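Local coordinates for ABC transporter periplasmic peptide-binding protein (Pseudoalteromonas, PDB 4QFL), which binds dipeptides such as Ala-Phe in the periplasm and probably delivers them to an ABC transporter for uptake into the cell, at residues 117-122 / 155-160; 93-98 / 161-166; 104-109 / 206-211; 171-176 / 439-444. All coordinates share one frame; numbering follows the deposited sequence.

Contact 1 of 4, residues 117-122 / 155-160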
# COMPACT_ATOMS: atom_id res chain seq x y z
N ASP A 117 21.63 -5.57 -12.89
CA ASP A 117 20.41 -5.96 -12.19
C ASP A 117 19.50 -4.76 -11.96
O ASP A 117 18.27 -4.87 -12.04
CB ASP A 117 20.76 -6.61 -10.86
CG ASP A 117 21.66 -7.82 -11.04
OD1 ASP A 117 21.23 -8.76 -11.74
OD2 ASP A 117 22.79 -7.81 -10.50
N VAL A 118 20.11 -3.62 -11.68
CA VAL A 118 19.36 -2.39 -11.47
C VAL A 118 18.72 -1.96 -12.77
O VAL A 118 17.52 -1.66 -12.82
CB VAL A 118 20.27 -1.28 -10.94
CG1 VAL A 118 19.52 0.04 -10.82
CG2 VAL A 118 20.85 -1.70 -9.58
N ILE A 119 19.51 -1.96 -13.84
CA ILE A 119 19.02 -1.56 -15.13
C ILE A 119 17.91 -2.49 -15.59
O ILE A 119 16.90 -2.04 -16.12
CB ILE A 119 20.15 -1.45 -16.17
CG1 ILE A 119 21.21 -0.48 -15.66
CG2 ILE A 119 19.60 -0.96 -17.48
CD1 ILE A 119 22.57 -0.62 -16.31
N PHE A 120 18.07 -3.79 -15.36
CA PHE A 120 17.02 -4.73 -15.75
C PHE A 120 15.74 -4.56 -14.95
O PHE A 120 14.65 -4.48 -15.52
CB PHE A 120 17.45 -6.18 -15.60
CG PHE A 120 16.30 -7.13 -15.68
CD1 PHE A 120 15.77 -7.50 -16.92
CD2 PHE A 120 15.70 -7.62 -14.53
CE1 PHE A 120 14.69 -8.37 -17.01
CE2 PHE A 120 14.61 -8.50 -14.61
CZ PHE A 120 14.10 -8.87 -15.84
N THR A 121 15.88 -4.57 -13.64
CA THR A 121 14.74 -4.44 -12.74
C THR A 121 13.88 -3.23 -13.06
O THR A 121 12.64 -3.31 -13.13
CB THR A 121 15.22 -4.32 -11.28
OG1 THR A 121 15.94 -5.50 -10.92
CG2 THR A 121 14.02 -4.14 -10.35
N PHE A 122 14.54 -2.09 -13.24
CA PHE A 122 13.80 -0.85 -13.42
C PHE A 122 13.44 -0.53 -14.88
O PHE A 122 12.42 0.11 -15.13
CB PHE A 122 14.45 0.32 -12.66
CG PHE A 122 14.41 0.11 -11.16
CD1 PHE A 122 13.24 0.33 -10.46
CD2 PHE A 122 15.51 -0.38 -10.48
CE1 PHE A 122 13.18 0.11 -9.11
CE2 PHE A 122 15.45 -0.61 -9.13
CZ PHE A 122 14.28 -0.37 -8.44
N ILE A 155 18.51 4.40 -17.98
CA ILE A 155 19.44 4.26 -16.88
C ILE A 155 20.78 3.94 -17.50
O ILE A 155 20.95 2.90 -18.14
CB ILE A 155 19.05 3.10 -15.95
CG1 ILE A 155 17.57 3.19 -15.58
CG2 ILE A 155 19.94 3.07 -14.71
CD1 ILE A 155 17.08 2.03 -14.74
N VAL A 156 21.73 4.85 -17.34
CA VAL A 156 23.07 4.64 -17.89
C VAL A 156 23.84 3.68 -17.00
O VAL A 156 23.73 3.73 -15.78
CB VAL A 156 23.88 5.96 -17.98
CG1 VAL A 156 25.33 5.67 -18.35
CG2 VAL A 156 23.23 6.93 -18.97
N ARG A 157 24.62 2.82 -17.64
CA ARG A 157 25.55 1.97 -16.92
C ARG A 157 26.89 2.66 -16.86
O ARG A 157 27.72 2.48 -17.75
CB ARG A 157 25.72 0.64 -17.64
CG ARG A 157 26.53 -0.36 -16.86
CD ARG A 157 26.87 -1.55 -17.71
NE ARG A 157 27.03 -2.74 -16.89
CZ ARG A 157 28.12 -3.01 -16.18
NH1 ARG A 157 29.16 -2.17 -16.23
NH2 ARG A 157 28.18 -4.11 -15.45
N VAL A 158 27.12 3.45 -15.82
CA VAL A 158 28.37 4.19 -15.76
C VAL A 158 29.50 3.25 -15.37
O VAL A 158 30.63 3.42 -15.82
CB VAL A 158 28.30 5.41 -14.84
CG1 VAL A 158 26.87 5.77 -14.53
CG2 VAL A 158 29.06 5.15 -13.57
N SER A 159 29.21 2.27 -14.53
CA SER A 159 30.17 1.21 -14.26
C SER A 159 29.51 -0.00 -13.59
O SER A 159 28.31 0.01 -13.32
CB SER A 159 31.37 1.71 -13.44
OG SER A 159 30.99 2.14 -12.14
N ASP A 160 30.31 -1.04 -13.34
CA ASP A 160 29.81 -2.28 -12.77
C ASP A 160 28.95 -2.04 -11.53
O ASP A 160 28.00 -2.79 -11.28
CB ASP A 160 30.97 -3.22 -12.44
CG ASP A 160 31.51 -3.94 -13.68
OD1 ASP A 160 30.75 -4.09 -14.67
OD2 ASP A 160 32.68 -4.37 -13.66

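Contact 2 of 4, residues 93-98 / 161-166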
# COMPACT_ATOMS: atom_id res chain seq x y z
N PHE A 93 23.20 6.42 -8.60
CA PHE A 93 23.32 5.51 -7.46
C PHE A 93 24.64 4.76 -7.53
O PHE A 93 24.96 4.16 -8.55
CB PHE A 93 22.18 4.48 -7.47
CG PHE A 93 20.81 5.06 -7.22
CD1 PHE A 93 20.33 5.17 -5.92
CD2 PHE A 93 20.02 5.47 -8.26
CE1 PHE A 93 19.08 5.70 -5.68
CE2 PHE A 93 18.76 6.00 -8.03
CZ PHE A 93 18.29 6.11 -6.73
N THR A 94 25.39 4.79 -6.44
CA THR A 94 26.55 3.91 -6.29
C THR A 94 26.07 2.66 -5.59
O THR A 94 25.32 2.74 -4.62
CB THR A 94 27.67 4.54 -5.42
OG1 THR A 94 27.93 5.88 -5.86
CG2 THR A 94 28.94 3.72 -5.52
N LEU A 95 26.51 1.50 -6.05
CA LEU A 95 25.95 0.24 -5.58
C LEU A 95 26.91 -0.60 -4.74
O LEU A 95 28.11 -0.64 -5.00
CB LEU A 95 25.45 -0.61 -6.75
CG LEU A 95 24.59 0.06 -7.82
CD1 LEU A 95 24.32 -0.94 -8.94
CD2 LEU A 95 23.29 0.61 -7.24
N ARG A 96 26.33 -1.28 -3.76
CA ARG A 96 27.07 -2.15 -2.84
C ARG A 96 27.75 -3.32 -3.56
O ARG A 96 27.15 -3.95 -4.43
CB ARG A 96 26.11 -2.69 -1.77
CG ARG A 96 26.77 -3.49 -0.67
CD ARG A 96 25.78 -3.71 0.46
NE ARG A 96 25.08 -2.49 0.84
CZ ARG A 96 25.40 -1.75 1.91
NH1 ARG A 96 26.40 -2.12 2.69
NH2 ARG A 96 24.70 -0.65 2.19
N LYS A 97 28.99 -3.61 -3.19
CA LYS A 97 29.73 -4.73 -3.75
C LYS A 97 29.61 -5.94 -2.84
O LYS A 97 29.45 -5.81 -1.62
CB LYS A 97 31.21 -4.36 -3.93
CG LYS A 97 31.68 -4.13 -5.37
CD LYS A 97 33.20 -3.98 -5.43
CE LYS A 97 33.75 -4.22 -6.82
NZ LYS A 97 33.29 -5.52 -7.40
N GLY A 98 29.67 -7.14 -3.42
CA GLY A 98 29.67 -8.35 -2.63
C GLY A 98 28.31 -8.86 -2.22
O GLY A 98 28.20 -9.64 -1.28
N HIS A 161 29.28 -1.00 -10.77
CA HIS A 161 28.55 -0.71 -9.54
C HIS A 161 28.19 0.78 -9.39
O HIS A 161 28.26 1.34 -8.30
CB HIS A 161 29.28 -1.25 -8.30
CG HIS A 161 29.52 -2.73 -8.36
ND1 HIS A 161 28.61 -3.65 -7.90
CD2 HIS A 161 30.55 -3.44 -8.87
CE1 HIS A 161 29.08 -4.87 -8.11
NE2 HIS A 161 30.26 -4.77 -8.70
N GLN A 162 27.81 1.40 -10.50
CA GLN A 162 27.22 2.73 -10.47
C GLN A 162 26.32 2.92 -11.70
O GLN A 162 26.69 2.56 -12.82
CB GLN A 162 28.28 3.82 -10.38
CG GLN A 162 27.71 5.23 -10.30
CD GLN A 162 28.77 6.29 -10.12
OE1 GLN A 162 29.32 6.80 -11.08
NE2 GLN A 162 29.05 6.64 -8.88
N VAL A 163 25.13 3.47 -11.48
CA VAL A 163 24.22 3.74 -12.58
C VAL A 163 23.71 5.15 -12.43
O VAL A 163 23.79 5.73 -11.36
CB VAL A 163 23.02 2.77 -12.59
CG1 VAL A 163 23.50 1.33 -12.73
CG2 VAL A 163 22.17 2.95 -11.34
N ARG A 164 23.19 5.70 -13.52
CA ARG A 164 22.58 7.02 -13.47
C ARG A 164 21.22 7.00 -14.17
O ARG A 164 21.13 6.68 -15.35
CB ARG A 164 23.51 8.05 -14.10
CG ARG A 164 22.93 9.44 -14.22
CD ARG A 164 23.86 10.38 -14.97
NE ARG A 164 24.04 9.98 -16.37
CZ ARG A 164 25.21 9.63 -16.90
NH1 ARG A 164 26.30 9.63 -16.15
NH2 ARG A 164 25.29 9.29 -18.18
N PHE A 165 20.16 7.29 -13.41
CA PHE A 165 18.82 7.43 -13.97
C PHE A 165 18.67 8.79 -14.66
O PHE A 165 19.00 9.83 -14.08
CB PHE A 165 17.74 7.31 -12.87
CG PHE A 165 17.55 5.92 -12.32
CD1 PHE A 165 18.53 5.32 -11.52
CD2 PHE A 165 16.37 5.23 -12.55
CE1 PHE A 165 18.34 4.04 -11.00
CE2 PHE A 165 16.17 3.95 -12.02
CZ PHE A 165 17.16 3.36 -11.24
N GLU A 166 18.18 8.79 -15.90
CA GLU A 166 17.88 10.03 -16.60
C GLU A 166 16.37 10.24 -16.68
O GLU A 166 15.66 9.42 -17.26
CB GLU A 166 18.48 10.01 -18.01
CG GLU A 166 19.95 9.65 -18.05
CD GLU A 166 20.84 10.80 -17.63
OE1 GLU A 166 20.30 11.86 -17.25
OE2 GLU A 166 22.08 10.65 -17.68

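Contact 3 of 4, residues 104-109 / 206-211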
# COMPACT_ATOMS: atom_id res chain seq x y z
N THR A 104 18.51 -20.95 -4.82
CA THR A 104 17.25 -21.60 -4.53
C THR A 104 17.28 -22.93 -5.24
O THR A 104 18.26 -23.26 -5.91
CB THR A 104 16.10 -20.82 -5.13
OG1 THR A 104 16.16 -20.94 -6.55
CG2 THR A 104 16.17 -19.34 -4.71
N ALA A 105 16.19 -23.69 -5.10
CA ALA A 105 16.04 -24.97 -5.78
C ALA A 105 16.08 -24.82 -7.30
O ALA A 105 16.50 -25.72 -8.00
CB ALA A 105 14.74 -25.65 -5.36
N TYR A 106 15.65 -23.66 -7.80
CA TYR A 106 15.52 -23.45 -9.23
C TYR A 106 16.58 -22.51 -9.82
O TYR A 106 16.61 -22.30 -11.03
CB TYR A 106 14.10 -22.94 -9.54
CG TYR A 106 13.59 -21.96 -8.50
CD1 TYR A 106 13.82 -20.60 -8.63
CD2 TYR A 106 12.89 -22.40 -7.38
CE1 TYR A 106 13.37 -19.69 -7.68
CE2 TYR A 106 12.44 -21.50 -6.43
CZ TYR A 106 12.69 -20.15 -6.59
OH TYR A 106 12.24 -19.26 -5.64
N PHE A 107 17.47 -21.97 -8.98
CA PHE A 107 18.49 -21.01 -9.45
C PHE A 107 19.75 -20.97 -8.59
O PHE A 107 19.68 -21.00 -7.36
CB PHE A 107 17.89 -19.60 -9.57
CG PHE A 107 18.89 -18.53 -9.98
CD1 PHE A 107 19.26 -18.37 -11.31
CD2 PHE A 107 19.42 -17.65 -9.04
CE1 PHE A 107 20.14 -17.37 -11.68
CE2 PHE A 107 20.31 -16.65 -9.41
CZ PHE A 107 20.67 -16.52 -10.73
N THR A 108 20.90 -20.89 -9.25
CA THR A 108 22.19 -20.67 -8.60
C THR A 108 22.93 -19.59 -9.38
O THR A 108 23.21 -19.77 -10.57
CB THR A 108 23.07 -21.93 -8.60
OG1 THR A 108 22.33 -23.04 -8.08
CG2 THR A 108 24.32 -21.71 -7.77
N PRO A 109 23.27 -18.47 -8.71
CA PRO A 109 23.98 -17.36 -9.34
C PRO A 109 25.37 -17.75 -9.82
O PRO A 109 25.99 -18.63 -9.23
CB PRO A 109 24.10 -16.33 -8.21
CG PRO A 109 23.89 -17.10 -6.95
CD PRO A 109 22.91 -18.17 -7.31
N TYR A 206 8.41 -17.83 -8.71
CA TYR A 206 9.51 -18.46 -8.00
C TYR A 206 10.63 -17.45 -7.96
O TYR A 206 11.46 -17.38 -8.86
CB TYR A 206 9.94 -19.74 -8.69
CG TYR A 206 8.84 -20.74 -8.71
CD1 TYR A 206 7.91 -20.75 -9.73
CD2 TYR A 206 8.71 -21.67 -7.69
CE1 TYR A 206 6.88 -21.68 -9.75
CE2 TYR A 206 7.69 -22.61 -7.70
CZ TYR A 206 6.78 -22.61 -8.74
OH TYR A 206 5.75 -23.52 -8.77
N PRO A 207 10.65 -16.65 -6.90
CA PRO A 207 11.45 -15.44 -6.83
C PRO A 207 12.91 -15.70 -6.50
O PRO A 207 13.25 -16.69 -5.83
CB PRO A 207 10.78 -14.67 -5.70
CG PRO A 207 10.26 -15.72 -4.80
CD PRO A 207 9.85 -16.86 -5.68
N VAL A 208 13.75 -14.78 -6.97
CA VAL A 208 15.13 -14.71 -6.53
C VAL A 208 15.43 -13.29 -6.12
O VAL A 208 15.31 -12.37 -6.92
CB VAL A 208 16.11 -15.12 -7.65
CG1 VAL A 208 17.54 -14.88 -7.21
CG2 VAL A 208 15.90 -16.59 -8.02
N GLY A 209 15.81 -13.10 -4.86
CA GLY A 209 16.12 -11.79 -4.35
C GLY A 209 17.47 -11.76 -3.69
O GLY A 209 18.27 -12.67 -3.86
N THR A 210 17.73 -10.71 -2.93
CA THR A 210 18.98 -10.61 -2.18
C THR A 210 18.68 -10.50 -0.70
O THR A 210 19.58 -10.26 0.11
CB THR A 210 19.80 -9.38 -2.60
OG1 THR A 210 19.00 -8.19 -2.46
CG2 THR A 210 20.25 -9.51 -4.04
N GLY A 211 17.40 -10.71 -0.36
CA GLY A 211 16.87 -10.47 0.97
C GLY A 211 17.23 -11.53 1.99
O GLY A 211 17.84 -12.55 1.65

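Contact 4 of 4, residues 171-176 / 439-444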
# COMPACT_ATOMS: atom_id res chain seq x y z
N GLU A 171 11.09 15.32 -10.55
CA GLU A 171 9.96 15.05 -9.68
C GLU A 171 10.55 14.95 -8.29
O GLU A 171 11.44 14.13 -8.07
CB GLU A 171 9.26 13.73 -10.04
CG GLU A 171 8.41 13.79 -11.30
CD GLU A 171 7.43 12.62 -11.43
OE1 GLU A 171 6.68 12.58 -12.44
OE2 GLU A 171 7.38 11.76 -10.53
N SER A 172 10.08 15.77 -7.36
CA SER A 172 10.68 15.80 -6.04
C SER A 172 10.32 14.57 -5.22
O SER A 172 10.85 14.38 -4.13
CB SER A 172 10.29 17.07 -5.29
OG SER A 172 8.88 17.28 -5.30
N SER A 173 9.44 13.73 -5.74
CA SER A 173 9.02 12.53 -5.02
C SER A 173 9.81 11.33 -5.47
O SER A 173 9.60 10.23 -4.99
CB SER A 173 7.53 12.26 -5.25
OG SER A 173 7.27 12.11 -6.63
N PHE A 174 10.74 11.54 -6.39
CA PHE A 174 11.37 10.41 -7.06
C PHE A 174 12.09 9.41 -6.13
O PHE A 174 11.78 8.22 -6.12
CB PHE A 174 12.30 10.90 -8.17
CG PHE A 174 13.02 9.80 -8.85
CD1 PHE A 174 12.38 9.04 -9.82
CD2 PHE A 174 14.34 9.49 -8.51
CE1 PHE A 174 13.04 8.01 -10.45
CE2 PHE A 174 15.00 8.46 -9.13
CZ PHE A 174 14.35 7.72 -10.10
N LEU A 175 13.05 9.89 -5.35
CA LEU A 175 13.72 9.00 -4.40
C LEU A 175 12.72 8.33 -3.45
O LEU A 175 12.88 7.15 -3.12
CB LEU A 175 14.79 9.74 -3.59
CG LEU A 175 16.14 9.95 -4.28
CD1 LEU A 175 17.14 10.45 -3.28
CD2 LEU A 175 16.61 8.65 -4.88
N ALA A 176 11.70 9.06 -3.00
CA ALA A 176 10.69 8.47 -2.11
C ALA A 176 10.09 7.25 -2.79
O ALA A 176 9.95 6.19 -2.18
CB ALA A 176 9.61 9.48 -1.74
N ASP A 439 6.37 10.98 2.22
CA ASP A 439 6.18 12.02 1.22
C ASP A 439 4.70 12.14 0.88
O ASP A 439 4.10 11.18 0.41
CB ASP A 439 7.00 11.76 -0.04
CG ASP A 439 7.03 12.95 -0.96
OD1 ASP A 439 5.98 13.27 -1.53
OD2 ASP A 439 8.09 13.59 -1.10
N PRO A 440 4.11 13.32 1.13
CA PRO A 440 2.67 13.58 0.95
C PRO A 440 2.14 13.23 -0.44
O PRO A 440 0.96 12.94 -0.60
CB PRO A 440 2.55 15.09 1.19
CG PRO A 440 3.72 15.42 2.06
CD PRO A 440 4.83 14.52 1.60
N ASP A 441 2.99 13.25 -1.45
CA ASP A 441 2.53 12.89 -2.78
C ASP A 441 1.97 11.47 -2.79
O ASP A 441 1.17 11.12 -3.66
CB ASP A 441 3.67 12.98 -3.80
CG ASP A 441 3.26 12.44 -5.14
OD1 ASP A 441 2.55 13.17 -5.87
OD2 ASP A 441 3.63 11.28 -5.46
N ASN A 442 2.41 10.67 -1.83
CA ASN A 442 1.99 9.27 -1.75
C ASN A 442 0.50 9.10 -1.42
O ASN A 442 -0.09 8.04 -1.66
CB ASN A 442 2.88 8.49 -0.76
CG ASN A 442 2.65 6.98 -0.81
OD1 ASN A 442 3.03 6.30 -1.76
ND2 ASN A 442 2.03 6.46 0.23
N PHE A 443 -0.13 10.15 -0.89
CA PHE A 443 -1.56 10.13 -0.62
C PHE A 443 -2.36 10.66 -1.81
O PHE A 443 -3.58 10.67 -1.78
CB PHE A 443 -1.90 10.98 0.61
CG PHE A 443 -1.74 10.25 1.92
CD1 PHE A 443 -2.75 9.40 2.38
CD2 PHE A 443 -0.59 10.39 2.67
CE1 PHE A 443 -2.62 8.71 3.57
CE2 PHE A 443 -0.45 9.72 3.86
CZ PHE A 443 -1.47 8.87 4.31
N PHE A 444 -1.66 11.12 -2.84
CA PHE A 444 -2.33 11.80 -3.94
C PHE A 444 -2.11 11.10 -5.26
O PHE A 444 -3.05 10.59 -5.86
CB PHE A 444 -1.87 13.25 -4.02
CG PHE A 444 -2.29 14.07 -2.84
CD1 PHE A 444 -3.61 14.49 -2.69
CD2 PHE A 444 -1.37 14.42 -1.87
CE1 PHE A 444 -4.00 15.26 -1.60
CE2 PHE A 444 -1.75 15.19 -0.78
CZ PHE A 444 -3.06 15.60 -0.64
O HOH W 1 5.09 10.86 -7.37

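Contact 1 of 4, residues 117-122 / 155-160
Ile119 and Ile155 carry this apolar contact, their side chains lying alongside each other and pointing opposite ways. Ile119 CG1 comes to 3.9 Å from Ile155 CG2, while the other branch of Ile155 reaches across the helix surface, its CD1 ending 3.8 Å from Phe122 CB. That same CD1 lies 4.1 Å from Ile119 CA, so Ile155 fits between two residues on one side of the helix. The tip of Ile119 runs on along the strand: with CG1 anti to its own carbonyl carbon (chi1 -57°), CD1 arrives 3.6 Å from Arg157 CB and meets that side chain at about a right angle. The segments belong to helix 115-126 and to strand 152-159, an outermost strand of the four-stranded antiparallel sheet; their axes run nearly antiparallel (172°) with a closest approach of 9.0 Å. Val163 of the neighbouring strand also touches Val118 and Ile155, so the helix packs on more than the outer strand. An alanine in place of Ile119 would probably open a gap beside Ile155 and leave the aliphatic root of Arg157 without its apolar neighbour. Beyond that root, Arg157 extends to Asp160, where NH1 and NH2 both grip OD1, the NH2 bond being 2.7 Å long and using the anti lone pair. Arg157 NE forms a second salt bridge, to Asp116 at the start of the helix.

Contact 2 of 4, residues 93-98 / 161-166
Phe93 and Val163 form an antiparallel hydrogen-bonded pair between strands 90-95 and 162-167, the two inner strands of a four-stranded antiparallel sheet. Phe93 N donates to Val163 O at 2.9 Å, and Val163 N returns a bond to Phe93 O. Next along, Thr94 and Gln162 make a non-hydrogen-bonded pair. Their side chains are joined by a weak bond, Gln162 NE2 donating to Thr94 OG1 over 3.3 Å. Gln162 reaches it because CG is anti to its backbone N (chi1 -178°) and the chain stays extended beyond. A further backbone bond, Leu95 N to His161 O at 2.9 Å, lies where strand pairing gives way to loop. The face bearing Phe93, Val163 and Phe165 is apolar. Phe93 CD2 lies 3.5 Å from Phe165 CE1, and the two ring planes are inclined at 75°. Ile119 of helix 115-126 touches Val163 on this face, and Val118 meets Leu95, which places the helix against the inner strands of the sheet. At the far end His161 has the largest buried area of the contact. Lys97 CG sits over the centre of its ring, 3.7 Å from the ring centroid and 9° off the normal, a CH-pi contact. The Lys97 chain then bends at its last torsion, bringing NZ to 3.4 Å from His161 NE2. His161 ND1 is buried with no partner in the model; its neighbour Arg96 O stands 3.8 Å away.

Contact 3 of 4, residues 104-109 / 206-211
Tyr106 reaches across to Tyr206 and Pro207 with its ring face, edge and hydroxyl. Its OH donates to Pro207 O at 2.8 Å, and this oxygen lies in the ring plane of Tyr106. Over one face comes Tyr206 CB, 3.6 Å from the ring centroid and 18° off the normal, a CH-pi contact. The Tyr206 ring follows with its edge turned to the face of Tyr106: a T-shaped pair, centroids 5.5 Å apart, planes at 72°. Thr104 OG1 lies 3.1 Å above the opposite face, held there by an ST turn in which it accepts from Tyr106 N. Tyr106 CG occupies the crowded position between its backbone N and carbonyl carbon (chi1 39°), which directs the ring across to the 206-211 loop. Beside it, Val208 presents both methyls to Phe107, CG1 and CG2 each 3.8 Å from CD2. Tyr190 of helix 188-196 backs this layer, touching Val208, meeting the Phe107 ring and bonding Tyr206 O. A leucine in place of Tyr106 would probably leave Pro207 O without this donor and Tyr206 without a flat face to pack on. The hydroxyl thus supplies the one hydrogen bond between segments 104-109 and 206-211, which otherwise meet through apolar and aromatic packing.

Contact 4 of 4, residues 171-176 / 439-444
The flat groups turned toward Ser173 and Ala176 are the carboxylates of Asp439 and Asp441. Asp439 OD1 is met on its anti side by Asp441 N at 3.0 Å, only 15° out of the carboxylate plane, and the same oxygen forms a salt bridge with Arg483 of helix 480-497. CG of Asp439 is anti to its backbone N (chi1 -169°), which carries OD1 toward Asp441 N. This Asx turn fixes the rotation of the Asp439 carboxylate, whose OD2 stands 4.2 Å from Ser172 O. Ala176 CB and Asp439 CB, 3.9 Å apart, make the closest carbon-carbon approach between the segments. The 171-176 segment is a type I turn from Glu171 to Phe174 running into helix 174-178, while 439-444 follows closely after Asp436 of the alanine pocket. In this family's two-lobed fold the pair probably spans the two lobes. Asp441 OD2 and Ser173 OG, 3.9 Å apart, share a water. It lies 2.6 Å from Ser173 OG, but its modelled distance to Asp441 OD2 is shorter than normal, so the exact bridging geometry is doubtful. The other oxygen, Asp441 OD1, is bonded to Ser445 OG, and Ser172 OG is tied to Thr477 O.

In the fold
Contacts 1 and 2 form one unit, centres 7 Å apart: the four-stranded sheet 79-84, 90-95, 162-167, 152-159 with helix 115-126 packed on it. Along the chain, contact 1 falls wholly between the two segments of contact 2, whereas contact 3 alternates with contact 2 and sits about 21 Å from it, centre to centre, fastening the loop that leads from strand 90-95 to that helix. Contact 4, its centre about 22 Å from that of contact 2, still touches it: Phe174 and Leu175 pack on Phe165 and Phe93. Its second segment comes from far later in the chain, the Asp441 side chain about 12 Å from the bound alanine, so contact 4 probably relates this sheet unit to the lobe across the binding cleft.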